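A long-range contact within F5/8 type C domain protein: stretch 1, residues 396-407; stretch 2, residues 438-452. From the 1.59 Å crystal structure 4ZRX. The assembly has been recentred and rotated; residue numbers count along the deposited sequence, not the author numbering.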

# COMPACT_ATOMS: atom_id res chain seq x y z
N THR A 396 -15.45 13.66 -14.14
CA THR A 396 -15.51 15.05 -14.63
C THR A 396 -16.81 15.71 -14.34
O THR A 396 -16.92 16.93 -14.51
N LYS A 397 -17.84 14.94 -13.97
CA LYS A 397 -19.12 15.44 -13.60
C LYS A 397 -19.46 15.15 -12.16
O LYS A 397 -20.57 15.38 -11.72
N GLY A 398 -18.51 14.62 -11.39
CA GLY A 398 -18.69 14.40 -9.97
C GLY A 398 -18.66 12.94 -9.58
O GLY A 398 -18.69 12.04 -10.45
N GLN A 399 -18.66 12.70 -8.27
CA GLN A 399 -18.72 11.35 -7.75
C GLN A 399 -20.11 11.10 -7.21
O GLN A 399 -20.51 11.77 -6.29
N ARG A 400 -20.84 10.11 -7.74
CA ARG A 400 -22.28 10.00 -7.46
C ARG A 400 -22.77 8.66 -7.00
O ARG A 400 -23.72 8.60 -6.27
N VAL A 401 -22.14 7.58 -7.42
CA VAL A 401 -22.61 6.24 -7.09
C VAL A 401 -22.40 5.95 -5.61
O VAL A 401 -21.36 6.25 -5.03
N GLU A 402 -23.50 5.48 -4.99
CA GLU A 402 -23.51 5.15 -3.58
C GLU A 402 -23.69 3.66 -3.25
O GLU A 402 -23.23 3.22 -2.20
N ALA A 403 -24.37 2.92 -4.12
CA ALA A 403 -24.49 1.46 -3.98
C ALA A 403 -24.78 0.83 -5.32
O ALA A 403 -25.53 1.40 -6.13
N PHE A 404 -24.19 -0.34 -5.57
CA PHE A 404 -24.40 -0.98 -6.85
C PHE A 404 -24.24 -2.50 -6.66
O PHE A 404 -23.64 -2.97 -5.71
N THR A 405 -24.78 -3.22 -7.63
CA THR A 405 -24.75 -4.66 -7.71
C THR A 405 -24.33 -5.08 -9.11
O THR A 405 -24.70 -4.43 -10.07
N VAL A 406 -23.56 -6.18 -9.21
CA VAL A 406 -23.14 -6.76 -10.46
C VAL A 406 -23.55 -8.24 -10.49
O VAL A 406 -23.37 -8.97 -9.54
N GLU A 407 -24.17 -8.60 -11.64
CA GLU A 407 -24.63 -9.95 -11.90
C GLU A 407 -24.06 -10.43 -13.23
O GLU A 407 -23.75 -9.64 -14.09
N LYS A 438 -23.18 -12.54 -20.38
CA LYS A 438 -23.54 -11.19 -20.17
C LYS A 438 -23.22 -10.79 -18.73
O LYS A 438 -23.15 -11.64 -17.84
N LEU A 439 -23.09 -9.48 -18.53
CA LEU A 439 -22.96 -8.90 -17.23
C LEU A 439 -24.04 -7.89 -17.09
O LEU A 439 -24.45 -7.22 -18.06
N ARG A 440 -24.56 -7.74 -15.90
CA ARG A 440 -25.55 -6.70 -15.63
C ARG A 440 -25.09 -5.90 -14.44
O ARG A 440 -24.67 -6.50 -13.44
N VAL A 441 -25.19 -4.57 -14.52
CA VAL A 441 -24.84 -3.69 -13.43
C VAL A 441 -26.09 -2.92 -13.09
O VAL A 441 -26.84 -2.47 -13.96
N ARG A 442 -26.37 -2.86 -11.80
CA ARG A 442 -27.49 -2.13 -11.26
C ARG A 442 -27.00 -1.05 -10.31
O ARG A 442 -26.27 -1.35 -9.37
N ILE A 443 -27.34 0.19 -10.57
CA ILE A 443 -27.03 1.28 -9.63
C ILE A 443 -28.18 1.35 -8.67
O ILE A 443 -29.29 1.81 -9.00
N ASP A 444 -27.95 0.83 -7.49
CA ASP A 444 -28.98 0.79 -6.43
C ASP A 444 -29.24 2.15 -5.82
O ASP A 444 -30.41 2.51 -5.52
N GLU A 445 -28.19 2.93 -5.62
CA GLU A 445 -28.32 4.25 -5.03
C GLU A 445 -27.31 5.18 -5.66
O GLU A 445 -26.18 4.79 -5.81
N CYS A 446 -27.71 6.42 -5.91
CA CYS A 446 -26.75 7.42 -6.38
C CYS A 446 -27.24 8.80 -6.07
O CYS A 446 -28.46 8.99 -5.78
N ARG A 447 -26.32 9.75 -6.12
CA ARG A 447 -26.63 11.14 -6.00
C ARG A 447 -26.97 11.68 -7.36
O ARG A 447 -26.20 11.51 -8.30
N LEU A 448 -28.11 12.40 -7.46
CA LEU A 448 -28.56 12.89 -8.77
C LEU A 448 -28.53 11.76 -9.81
O LEU A 448 -28.99 10.69 -9.48
N THR A 449 -28.06 12.00 -11.05
CA THR A 449 -27.92 10.97 -12.06
C THR A 449 -26.48 10.49 -12.13
O THR A 449 -25.59 11.32 -12.30
N ALA A 450 -26.25 9.18 -12.02
CA ALA A 450 -24.92 8.60 -12.15
C ALA A 450 -24.52 8.47 -13.60
O ALA A 450 -25.38 8.20 -14.43
N TYR A 451 -23.26 8.66 -13.87
CA TYR A 451 -22.67 8.53 -15.21
C TYR A 451 -21.57 7.45 -15.18
O TYR A 451 -20.49 7.69 -14.65
N VAL A 452 -21.89 6.26 -15.63
CA VAL A 452 -20.95 5.16 -15.70
C VAL A 452 -20.32 5.16 -17.06
O VAL A 452 -21.01 5.00 -18.07

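Strands 401-407 and 438-446 run antiparallel, their axes 4.4 Å apart at closest approach, and their side chains divide between an apolar face and a largely polar one.

On the apolar face lie Val401, Phe404, Val406, Val441, Ile443 and Cys446, all buried. Ile443, with both chi angles m, is the central bump: its CD1 lies 3.9 Å from Phe404 CB and 4.2 Å from Val401 CG2, so the unbranched end of the isoleucine settles between its two neighbours. Phe404, chi1 p, offers mainly its base, because its ring leads away from the second stretch. Val401 (t) also sets CG2 3.7 Å from CB of Ala450, where alanine's small methyl packs against the valine. Farther along, Val406 CG1 meets Leu439 CD1 at 4.1 Å; the leucine leaves CA sideways, but its end comes nearer, with chi1 off the wells at -146°.

The other face carries Ala403, Thr405, Glu407, Arg440, Arg442 and Glu445. Glu407 (chi1 m, chi2 t) is held by two arginines: its OE1 accepts from Arg440 NE and Arg440 NH2, each at 2.9 Å, and from Arg442 NH2 at 3.0 Å, while its OE2 takes Arg442 NH1 at 3.1 Å. Both guanidinium groups present an edge to OE1, as suits their in-plane N-H bonds. Arg442 is extended through chi2 and then bends at chi3 (m), bringing its end back toward the first strand. Thr405 (m) donates from OG1 to Asp444 OD2 at 2.7 Å, and water 5 joins Thr405 OG1, Arg442 NH1 and Asp444 OD1.

Two beta bulges shift the register, one on each side of Ala403; at the first, Glu402 CA-to-CB points toward the second stretch. Glu402 OE2 accepts a nearly straight hydrogen bond from Arg447 NE at 2.9 Å, part of a salt bridge, reinforced by water 3 between OE2 and Arg447 NH2. Glu402 OE1 and Glu445 OE1, like charges 4.4 Å apart, both accept from water 4, which eases their proximity.

At the far end, Arg400 (m, t, t) has the largest area covered by the other stretch. Its extended side chain carries a flat guanidinium into a slot, with Tyr451 CE2 over one guanidinium face and Leu448 CD1 over the opposite face. Arg400 NH1 donates to Thr449 O at 2.9 Å and to water 2, which also contacts Tyr451 OH; within its own stretch, Arg400 NH2 reaches Lys397 O at 2.9 Å. The aliphatic part of Lys397 completes this corner, its CD 3.9 Å from Tyr451 CD2.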

# COMPACT_ATOMS: atom_id res chain seq x y z
CB THR A 396 -15.15 15.23 -16.17
OG1 THR A 396 -16.20 14.73 -17.01
CG2 THR A 396 -13.87 14.53 -16.50
CB LYS A 397 -20.17 14.86 -14.55
CG LYS A 397 -19.89 15.21 -15.99
CD LYS A 397 -20.99 14.74 -16.90
CE LYS A 397 -20.62 15.16 -18.33
NZ LYS A 397 -21.39 14.39 -19.32
CB GLN A 399 -17.67 11.16 -6.62
CG GLN A 399 -17.64 9.71 -6.19
CD GLN A 399 -16.65 9.39 -5.14
OE1 GLN A 399 -15.81 10.20 -4.77
NE2 GLN A 399 -16.66 8.14 -4.73
CB ARG A 400 -23.04 10.41 -8.72
CG ARG A 400 -22.66 11.83 -9.14
CD ARG A 400 -23.46 12.30 -10.30
NE ARG A 400 -23.09 13.66 -10.67
CZ ARG A 400 -23.88 14.49 -11.36
NH1 ARG A 400 -25.08 14.10 -11.80
NH2 ARG A 400 -23.43 15.70 -11.65
CB VAL A 401 -22.01 5.16 -8.00
CG1 VAL A 401 -22.44 3.75 -7.57
CG2 VAL A 401 -22.46 5.40 -9.45
CB GLU A 402 -24.56 5.94 -2.87
CG GLU A 402 -24.29 7.42 -2.89
CD GLU A 402 -25.44 8.24 -2.34
OE1 GLU A 402 -26.58 7.99 -2.83
OE2 GLU A 402 -25.25 9.13 -1.41
CB ALA A 403 -25.61 1.11 -3.00
CB PHE A 404 -23.44 -0.49 -7.96
CG PHE A 404 -22.03 -0.84 -7.73
CD1 PHE A 404 -21.19 -0.02 -6.94
CD2 PHE A 404 -21.48 -1.94 -8.33
CE1 PHE A 404 -19.88 -0.38 -6.74
CE2 PHE A 404 -20.17 -2.29 -8.16
CZ PHE A 404 -19.34 -1.49 -7.31
CB THR A 405 -26.16 -5.22 -7.41
OG1 THR A 405 -26.54 -4.75 -6.11
CG2 THR A 405 -26.15 -6.77 -7.41
CB VAL A 406 -21.63 -6.70 -10.67
CG1 VAL A 406 -21.28 -7.13 -11.99
CG2 VAL A 406 -21.11 -5.26 -10.42
CB GLU A 407 -26.16 -9.99 -11.93
CG GLU A 407 -26.74 -9.59 -10.61
CD GLU A 407 -28.19 -9.19 -10.69
OE1 GLU A 407 -28.74 -8.90 -11.79
OE2 GLU A 407 -28.80 -9.14 -9.63
CB LYS A 438 -25.02 -10.95 -20.43
CG LYS A 438 -25.47 -11.06 -21.96
CD LYS A 438 -26.94 -10.82 -22.07
CE LYS A 438 -27.46 -10.59 -23.55
NZ LYS A 438 -26.94 -11.47 -24.63
CB LEU A 439 -21.59 -8.23 -17.19
CG LEU A 439 -20.77 -8.17 -15.99
CD1 LEU A 439 -20.49 -9.48 -15.26
CD2 LEU A 439 -19.47 -7.46 -16.41
CB ARG A 440 -26.91 -7.34 -15.31
CG ARG A 440 -27.99 -6.35 -15.02
CD ARG A 440 -29.36 -6.90 -15.29
NE ARG A 440 -29.72 -7.92 -14.33
CZ ARG A 440 -30.77 -8.73 -14.40
NH1 ARG A 440 -31.63 -8.65 -15.40
NH2 ARG A 440 -30.97 -9.60 -13.44
CB VAL A 441 -23.74 -2.68 -13.84
CG1 VAL A 441 -23.40 -1.73 -12.68
CG2 VAL A 441 -22.53 -3.45 -14.34
CB ARG A 442 -28.41 -3.09 -10.49
CG ARG A 442 -29.72 -2.43 -10.08
CD ARG A 442 -30.67 -3.44 -9.39
NE ARG A 442 -30.90 -4.56 -10.30
CZ ARG A 442 -30.38 -5.80 -10.20
NH1 ARG A 442 -29.65 -6.22 -9.18
NH2 ARG A 442 -30.62 -6.64 -11.21
CB ILE A 443 -26.79 2.63 -10.32
CG1 ILE A 443 -25.63 2.55 -11.35
CG2 ILE A 443 -26.57 3.68 -9.23
CD1 ILE A 443 -24.33 1.92 -10.87
CB ASP A 444 -28.63 -0.25 -5.38
CG ASP A 444 -28.48 -1.65 -5.99
OD1 ASP A 444 -29.46 -2.17 -6.57
OD2 ASP A 444 -27.39 -2.22 -5.82
CB GLU A 445 -28.04 4.21 -3.52
CG GLU A 445 -29.06 3.45 -2.66
CD GLU A 445 -28.58 3.39 -1.21
OE1 GLU A 445 -27.99 4.41 -0.71
OE2 GLU A 445 -28.73 2.32 -0.59
CB CYS A 446 -26.44 7.27 -7.84
SG CYS A 446 -27.90 7.41 -8.97
CB ARG A 447 -25.43 11.88 -5.41
CG ARG A 447 -25.04 11.27 -4.05
CD ARG A 447 -23.75 11.90 -3.50
NE ARG A 447 -23.49 11.35 -2.17
CZ ARG A 447 -22.54 11.75 -1.33
NH1 ARG A 447 -21.67 12.72 -1.66
NH2 ARG A 447 -22.45 11.15 -0.16
CB LEU A 448 -27.76 14.07 -9.25
CG LEU A 448 -27.75 15.33 -8.38
CD1 LEU A 448 -27.02 16.50 -9.09
CD2 LEU A 448 -29.16 15.77 -7.97
CB THR A 449 -28.40 11.52 -13.40
OG1 THR A 449 -29.77 11.89 -13.27
CG2 THR A 449 -28.32 10.49 -14.50
CB ALA A 450 -24.89 7.22 -11.53
CB TYR A 451 -22.08 9.86 -15.65
CG TYR A 451 -23.11 10.94 -15.68
CD1 TYR A 451 -24.25 10.82 -16.47
CD2 TYR A 451 -22.98 12.08 -14.93
CE1 TYR A 451 -25.21 11.85 -16.47
CE2 TYR A 451 -23.93 13.08 -14.92
CZ TYR A 451 -25.03 12.95 -15.69
OH TYR A 451 -25.98 13.96 -15.66
CB VAL A 452 -21.64 3.82 -15.43
CG1 VAL A 452 -20.71 2.67 -15.65
CG2 VAL A 452 -22.20 3.79 -14.02
O HOH W 1 -20.77 13.62 -4.23
O HOH W 2 -27.08 15.41 -13.20
O HOH W 3 -23.65 8.47 0.89
O HOH W 4 -28.35 6.96 -1.12
O HOH W 5 -29.66 -4.87 -6.57